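Local coordinates for putative OMPA family lipoprotein (Burkholderia pseudomallei, PDB 4B5C) that probably takes part in the Tol-Pal system, which maintains outer membrane integrity and acts in outer membrane invagination during cell division, at residues Y41-Q46 with A89-R94. Sequence-based numbering, arbitrary orientation.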
ATOM      1  N   TYR A  41       8.652   5.904   5.208  1.00 40.07           N
ATOM      2  CA  TYR A  41       8.100   4.618   4.785  1.00 29.43           C
ATOM      3  C   TYR A  41       7.625   3.825   5.998  1.00 26.11           C
ATOM      4  O   TYR A  41       7.519   2.602   5.952  1.00 28.70           O
ATOM      5  CB  TYR A  41       9.135   3.814   3.993  1.00 29.49           C
ATOM      6  CG  TYR A  41      10.500   3.778   4.647  1.00 34.35           C
ATOM      7  CD1 TYR A  41      10.822   2.798   5.576  1.00 35.95           C
ATOM      8  CD2 TYR A  41      11.462   4.729   4.337  1.00 36.87           C
ATOM      9  CE1 TYR A  41      12.068   2.764   6.178  1.00 42.14           C
ATOM     10  CE2 TYR A  41      12.709   4.707   4.932  1.00 44.26           C
ATOM     11  CZ  TYR A  41      13.008   3.722   5.851  1.00 55.01           C
ATOM     12  OH  TYR A  41      14.249   3.699   6.445  1.00 57.09           O
ATOM     13  N   SER A  42       7.342   4.538   7.082  1.00 27.88           N
ATOM     14  CA  SER A  42       6.885   3.917   8.314  1.00 25.83           C
ATOM     15  C   SER A  42       5.365   3.827   8.327  1.00 31.28           C
ATOM     16  O   SER A  42       4.678   4.821   8.090  1.00 32.76           O
ATOM     17  CB  SER A  42       7.362   4.724   9.523  1.00 25.30           C
ATOM     18  OG  SER A  42       8.763   4.920   9.485  1.00 47.05           O
ATOM     19  N   VAL A  43       4.844   2.636   8.601  1.00 27.87           N
ATOM     20  CA  VAL A  43       3.402   2.424   8.680  1.00 31.98           C
ATOM     21  C   VAL A  43       2.841   2.954   9.998  1.00 38.14           C
ATOM     22  O   VAL A  43       3.055   2.363  11.057  1.00 36.47           O
ATOM     23  CB  VAL A  43       3.039   0.931   8.546  1.00 39.64           C
ATOM     24  CG1 VAL A  43       1.526   0.756   8.498  1.00 35.10           C
ATOM     25  CG2 VAL A  43       3.692   0.329   7.310  1.00 33.34           C
ATOM     26  N   GLN A  44       2.119   4.069   9.918  1.00 35.16           N
ATOM     27  CA  GLN A  44       1.515   4.698  11.091  1.00 30.29           C
ATOM     28  C   GLN A  44       0.586   3.733  11.830  1.00 35.24           C
ATOM     29  O   GLN A  44       0.127   2.745  11.255  1.00 33.23           O
ATOM     30  CB  GLN A  44       0.757   5.960  10.674  1.00 35.32           C
ATOM     31  CG  GLN A  44       1.624   6.986   9.951  1.00 41.68           C
ATOM     32  CD  GLN A  44       0.811   8.025   9.198  1.00 52.86           C
ATOM     33  OE1 GLN A  44      -0.405   8.125   9.368  1.00 59.34           O
ATOM     34  NE2 GLN A  44       1.482   8.800   8.355  1.00 51.18           N
ATOM     35  N   ASP A  45       0.310   4.025  13.099  1.00 30.13           N
ATOM     36  CA  ASP A  45      -0.518   3.153  13.933  1.00 42.26           C
ATOM     37  C   ASP A  45      -1.986   3.107  13.496  1.00 43.64           C
ATOM     38  O   ASP A  45      -2.685   2.126  13.757  1.00 36.24           O
ATOM     39  CB  ASP A  45      -0.427   3.562  15.408  1.00 46.53           C
ATOM     40  CG  ASP A  45       0.850   3.077  16.076  1.00 56.38           C
ATOM     41  OD1 ASP A  45       1.354   1.995  15.701  1.00 41.63           O
ATOM     42  OD2 ASP A  45       1.345   3.779  16.983  1.00 57.31           O
ATOM     43  N   GLN A  46      -2.446   4.164  12.832  1.00 33.24           N
ATOM     44  CA  GLN A  46      -3.848   4.268  12.433  1.00 41.51           C
ATOM     45  C   GLN A  46      -4.233   3.250  11.360  1.00 33.97           C
ATOM     46  O   GLN A  46      -5.414   3.078  11.052  1.00 38.80           O
ATOM     47  CB  GLN A  46      -4.175   5.686  11.953  1.00 35.42           C
ATOM     48  CG  GLN A  46      -3.378   6.133  10.739  1.00 41.88           C
ATOM     49  CD  GLN A  46      -3.786   7.508  10.240  1.00 50.53           C
ATOM     50  OE1 GLN A  46      -4.964   7.770   9.998  1.00 44.00           O
ATOM     51  NE2 GLN A  46      -2.809   8.395  10.086  1.00 37.25           N
ATOM     52  N   ALA A  89       5.974  -0.046   0.011  1.00 26.72           N
ATOM     53  CA  ALA A  89       5.248  -1.271  -0.309  1.00 19.07           C
ATOM     54  C   ALA A  89       5.695  -2.396   0.613  1.00 22.86           C
ATOM     55  O   ALA A  89       4.878  -3.168   1.112  1.00 27.05           O
ATOM     56  CB  ALA A  89       5.467  -1.652  -1.759  1.00 16.94           C
ATOM     57  N   GLU A  90       7.001  -2.477   0.845  1.00 25.01           N
ATOM     58  CA  GLU A  90       7.567  -3.538   1.676  1.00 25.23           C
ATOM     59  C   GLU A  90       7.246  -3.358   3.159  1.00 26.63           C
ATOM     60  O   GLU A  90       7.184  -4.333   3.906  1.00 26.64           O
ATOM     61  CB  GLU A  90       9.078  -3.634   1.462  1.00 20.09           C
ATOM     62  CG  GLU A  90       9.456  -4.050   0.054  1.00 26.09           C
ATOM     63  CD  GLU A  90      10.929  -3.874  -0.235  1.00 29.72           C
ATOM     64  OE1 GLU A  90      11.629  -3.231   0.577  1.00 42.33           O
ATOM     65  OE2 GLU A  90      11.384  -4.376  -1.282  1.00 35.68           O
ATOM     66  N   ALA A  91       7.047  -2.113   3.583  1.00 24.49           N
ATOM     67  CA  ALA A  91       6.664  -1.844   4.965  1.00 25.32           C
ATOM     68  C   ALA A  91       5.273  -2.408   5.232  1.00 29.24           C
ATOM     69  O   ALA A  91       5.007  -2.955   6.302  1.00 33.42           O
ATOM     70  CB  ALA A  91       6.713  -0.353   5.263  1.00 26.02           C
ATOM     71  N   VAL A  92       4.393  -2.271   4.245  1.00 24.51           N
ATOM     72  CA  VAL A  92       3.064  -2.866   4.306  1.00 29.06           C
ATOM     73  C   VAL A  92       3.167  -4.389   4.245  1.00 23.44           C
ATOM     74  O   VAL A  92       2.533  -5.094   5.027  1.00 21.85           O
ATOM     75  CB  VAL A  92       2.175  -2.382   3.138  1.00 23.19           C
ATOM     76  CG1 VAL A  92       0.821  -3.068   3.184  1.00 16.71           C
ATOM     77  CG2 VAL A  92       2.018  -0.866   3.180  1.00 18.30           C
ATOM     78  N   ARG A  93       3.976  -4.885   3.314  1.00 18.16           N
ATOM     79  CA  ARG A  93       4.161  -6.321   3.136  1.00 27.27           C
ATOM     80  C   ARG A  93       4.652  -6.980   4.428  1.00 29.19           C
ATOM     81  O   ARG A  93       4.088  -7.978   4.876  1.00 25.21           O
ATOM     82  CB  ARG A  93       5.136  -6.587   1.985  1.00 26.98           C
ATOM     83  CG  ARG A  93       5.123  -8.011   1.449  1.00 25.34           C
ATOM     84  CD  ARG A  93       6.536  -8.569   1.388  1.00 29.16           C
ATOM     85  NE  ARG A  93       7.015  -8.921   2.721  1.00 40.03           N
ATOM     86  CZ  ARG A  93       8.287  -8.881   3.103  1.00 45.83           C
ATOM     87  NH1 ARG A  93       9.235  -8.494   2.257  1.00 45.20           N
ATOM     88  NH2 ARG A  93       8.609  -9.222   4.343  1.00 48.96           N
ATOM     89  N   ARG A  94       5.697  -6.416   5.026  1.00 25.79           N
ATOM     90  CA  ARG A  94       6.226  -6.937   6.286  1.00 32.12           C
ATOM     91  C   ARG A  94       5.167  -6.917   7.390  1.00 31.29           C
ATOM     92  O   ARG A  94       5.102  -7.829   8.218  1.00 26.75           O
ATOM     93  CB  ARG A  94       7.483  -6.172   6.717  1.00 30.52           C
ATOM     94  CG  ARG A  94       8.694  -6.441   5.834  1.00 31.27           C
ATOM     95  CD  ARG A  94       9.968  -5.798   6.378  1.00 40.03           C
ATOM     96  NE  ARG A  94       9.990  -4.350   6.192  1.00 44.54           N
ATOM     97  CZ  ARG A  94       9.761  -3.467   7.159  1.00 51.50           C
ATOM     98  NH1 ARG A  94       9.496  -3.882   8.392  1.00 44.14           N
ATOM     99  NH2 ARG A  94       9.800  -2.167   6.896  1.00 44.71           N
TER
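V43 holds CG1 anti to the backbone N (chi1 -175°), which puts CG2 anti to the carbonyl carbon, beside the backbone N, and against A91. V43 CG2 sits 3.7 Å from A91 CB. It is equally close to the backbone, with V43 CG2 3.7 Å from A91 O. Consistent with the small side chain of A91, V43 CA and A91 CA are 6.5 Å apart. The other approach to A91 comes from the backbone of Y41, whose O lies 3.1 Å from A91 CB. Y41 O and V43 CG2 reach the A91 methyl from directions about a right angle apart. The Y41 side chain touches L84, K87 and R88, earlier on helix 78-98. L51 of helix 48-60 touches both V43 and V92, and V92 also packs on I68 of strand 66-71. The contact therefore lays the loop between strand 33-35 and helix 48-60 across helix 78-98, within the OmpA-like domain. It is small: one methyl pair plus van der Waals contacts of methyls with carbonyl oxygens. The two segments share neither hydrogen bonds nor charge pairs, so their contact has little directionality, and the packing on L51 and I68 continues its apolar side.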